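Local coordinates for protein methionyl-tRNA formyltransferase (Clostridium thermocellum, PDB 1ZGH) that probably transfers a formyl group from 10-formyltetrahydrofolate to the amino group of methionine on initiator tRNA, at residues A[39-44]-A[155-160]. Sequence-based numbering, arbitrary orientation.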
loop_
_atom_site.group_PDB
_atom_site.type_symbol
_atom_site.label_atom_id
_atom_site.label_comp_id
_atom_site.label_asym_id
_atom_site.label_seq_id
_atom_site.Cartn_x
_atom_site.Cartn_y
_atom_site.Cartn_z
ATOM N N LYS A 39 4.629 8.269 0.238
ATOM C CA LYS A 39 3.557 8.742 1.135
ATOM C C LYS A 39 4.132 9.281 2.412
ATOM O O LYS A 39 5.041 8.693 3.006
ATOM C CB LYS A 39 2.480 7.710 1.427
ATOM C CG LYS A 39 1.867 7.072 0.182
ATOM C CD LYS A 39 1.159 8.091 -0.776
ATOM C CE LYS A 39 0.279 7.341 -1.748
ATOM N NZ LYS A 39 -0.422 8.223 -2.742
ATOM N N SER A 40 3.618 10.432 2.828
ATOM C CA SER A 40 4.171 11.152 3.954
ATOM C C SER A 40 4.290 10.282 5.214
ATOM O O SER A 40 5.280 10.357 5.936
ATOM C CB SER A 40 3.311 12.413 4.233
ATOM O OG SER A 40 1.985 12.070 4.597
ATOM N N TRP A 41 3.274 9.466 5.507
ATOM C CA TRP A 41 3.283 8.702 6.781
ATOM C C TRP A 41 4.390 7.619 6.756
ATOM O O TRP A 41 5.041 7.359 7.758
ATOM C CB TRP A 41 1.893 8.115 7.099
ATOM C CG TRP A 41 1.304 7.295 5.978
ATOM C CD1 TRP A 41 1.522 5.985 5.729
ATOM C CD2 TRP A 41 0.449 7.764 4.928
ATOM N NE1 TRP A 41 0.830 5.583 4.604
ATOM C CE2 TRP A 41 0.188 6.669 4.077
ATOM C CE3 TRP A 41 -0.142 8.996 4.643
ATOM C CZ2 TRP A 41 -0.667 6.769 2.984
ATOM C CZ3 TRP A 41 -0.941 9.107 3.539
ATOM C CH2 TRP A 41 -1.204 8.002 2.726
ATOM N N ASN A 42 4.615 7.014 5.590
ATOM C CA ASN A 42 5.644 5.980 5.458
ATOM C C ASN A 42 7.028 6.583 5.583
ATOM O O ASN A 42 7.906 6.014 6.205
ATOM C CB ASN A 42 5.550 5.271 4.102
ATOM C CG ASN A 42 4.336 4.345 3.999
ATOM O OD1 ASN A 42 4.060 3.588 4.915
ATOM N ND2 ASN A 42 3.622 4.428 2.890
ATOM N N ILE A 43 7.226 7.745 4.970
ATOM C CA ILE A 43 8.508 8.439 5.051
ATOM C C ILE A 43 8.830 8.852 6.491
ATOM O O ILE A 43 9.968 8.712 6.954
ATOM C CB ILE A 43 8.524 9.657 4.105
ATOM C CG1 ILE A 43 8.391 9.191 2.647
ATOM C CG2 ILE A 43 9.822 10.477 4.308
ATOM C CD1 ILE A 43 8.107 10.349 1.671
ATOM N N LYS A 44 7.837 9.413 7.173
ATOM C CA LYS A 44 7.970 9.772 8.574
ATOM C C LYS A 44 8.365 8.533 9.377
ATOM O O LYS A 44 9.245 8.608 10.200
ATOM C CB LYS A 44 6.670 10.383 9.135
ATOM C CG LYS A 44 6.636 10.536 10.703
ATOM C CD LYS A 44 5.273 11.069 11.268
ATOM C CE LYS A 44 4.031 10.191 10.956
ATOM N NZ LYS A 44 3.987 8.822 11.588
ATOM N N THR A 155 -10.984 5.720 6.392
ATOM C CA THR A 155 -10.591 6.250 5.102
ATOM C C THR A 155 -9.336 5.493 4.614
ATOM O O THR A 155 -8.630 4.878 5.411
ATOM C CB THR A 155 -10.262 7.748 5.249
ATOM O OG1 THR A 155 -9.116 7.911 6.101
ATOM C CG2 THR A 155 -11.545 8.623 5.792
ATOM N N ALA A 156 -9.015 5.627 3.339
ATOM C CA ALA A 156 -7.760 5.096 2.820
ATOM C C ALA A 156 -6.547 5.550 3.631
ATOM O O ALA A 156 -5.714 4.713 3.969
ATOM C CB ALA A 156 -7.602 5.420 1.368
ATOM N N GLU A 157 -6.437 6.855 3.915
ATOM C CA GLU A 157 -5.366 7.394 4.696
ATOM C C GLU A 157 -5.242 6.735 6.061
ATOM O O GLU A 157 -4.125 6.358 6.454
ATOM C CB GLU A 157 -5.420 8.921 4.826
ATOM C CG GLU A 157 -4.157 9.550 5.529
ATOM C CD GLU A 157 -3.648 10.801 4.856
ATOM O OE1 GLU A 157 -2.887 11.548 5.491
ATOM O OE2 GLU A 157 -3.974 11.023 3.675
ATOM N N GLU A 158 -6.367 6.564 6.758
ATOM C CA GLU A 158 -6.398 5.917 8.074
ATOM C C GLU A 158 -5.938 4.452 7.995
ATOM O O GLU A 158 -5.146 3.972 8.806
ATOM C CB GLU A 158 -7.819 6.019 8.692
ATOM C CG GLU A 158 -8.129 7.390 9.287
ATOM C CD GLU A 158 -9.628 7.633 9.546
ATOM O OE1 GLU A 158 -10.433 6.780 9.148
ATOM O OE2 GLU A 158 -9.981 8.674 10.125
ATOM N N ILE A 159 -6.376 3.765 6.950
ATOM C CA ILE A 159 -6.044 2.352 6.774
ATOM C C ILE A 159 -4.563 2.204 6.394
ATOM O O ILE A 159 -3.880 1.345 6.921
ATOM C CB ILE A 159 -6.956 1.709 5.668
ATOM C CG1 ILE A 159 -8.420 1.643 6.169
ATOM C CG2 ILE A 159 -6.420 0.315 5.260
ATOM C CD1 ILE A 159 -9.427 1.456 5.037
ATOM N N PHE A 160 -4.082 3.043 5.490
ATOM C CA PHE A 160 -2.655 3.007 5.102
ATOM C C PHE A 160 -1.744 3.354 6.281
ATOM O O PHE A 160 -0.682 2.739 6.456
ATOM C CB PHE A 160 -2.368 3.901 3.886
ATOM C CG PHE A 160 -2.919 3.399 2.606
ATOM C CD1 PHE A 160 -2.785 2.066 2.229
ATOM C CD2 PHE A 160 -3.497 4.283 1.705
ATOM C CE1 PHE A 160 -3.268 1.634 1.020
ATOM C CE2 PHE A 160 -3.972 3.841 0.509
ATOM C CZ PHE A 160 -3.836 2.517 0.158
#
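W41 sets its indole obliquely against the first turn of helix 156-178, overlapping E157 with CZ3 and F160 with CZ2, the two ring atoms that flank CH2. CZ3 of W41 lies 3.5 Å from CD of E157, and CZ2 of W41 comes equally close, 3.5 Å, to CB of F160. E157 and F160 are one turn apart, so a single indole spans both. The pyrrole side continues the contact: NE1 of W41 is 3.7 Å from F160 CB. The tryptophan reaches across because its CG sits between the backbone N and the carbonyl carbon (chi1 53°). Behind it, K39 rests CB on one indole face, near the rim.

E157 brings its chain in with CG anti to the backbone N (chi1 -173°) and a bend at chi2, which carries the carboxylate to the indole with the two planes 46° apart. Its OE2 accepts a hydrogen bond from the backbone N of E221, a residue that W41 also touches and whose backbone O is hydrogen-bonded to NZ of K39. F160 offers mainly its CB to W41; its ring leads away to meet the ring of Y223, and the side chain also touches L117 of helix 116-122.

At the start of helix 156-178, T155 and E158 form a capping box: E158 N donates to T155 OG1 (3.1 Å) and T155 N to E158 OE1 (3.0 Å). Contacts to 219-223 tie both helix starts to the segment after helix 208-217. The long helix that follows the last strand of the Rossmann-like formyltransferase sheet here packs against the helix following strand 31-36.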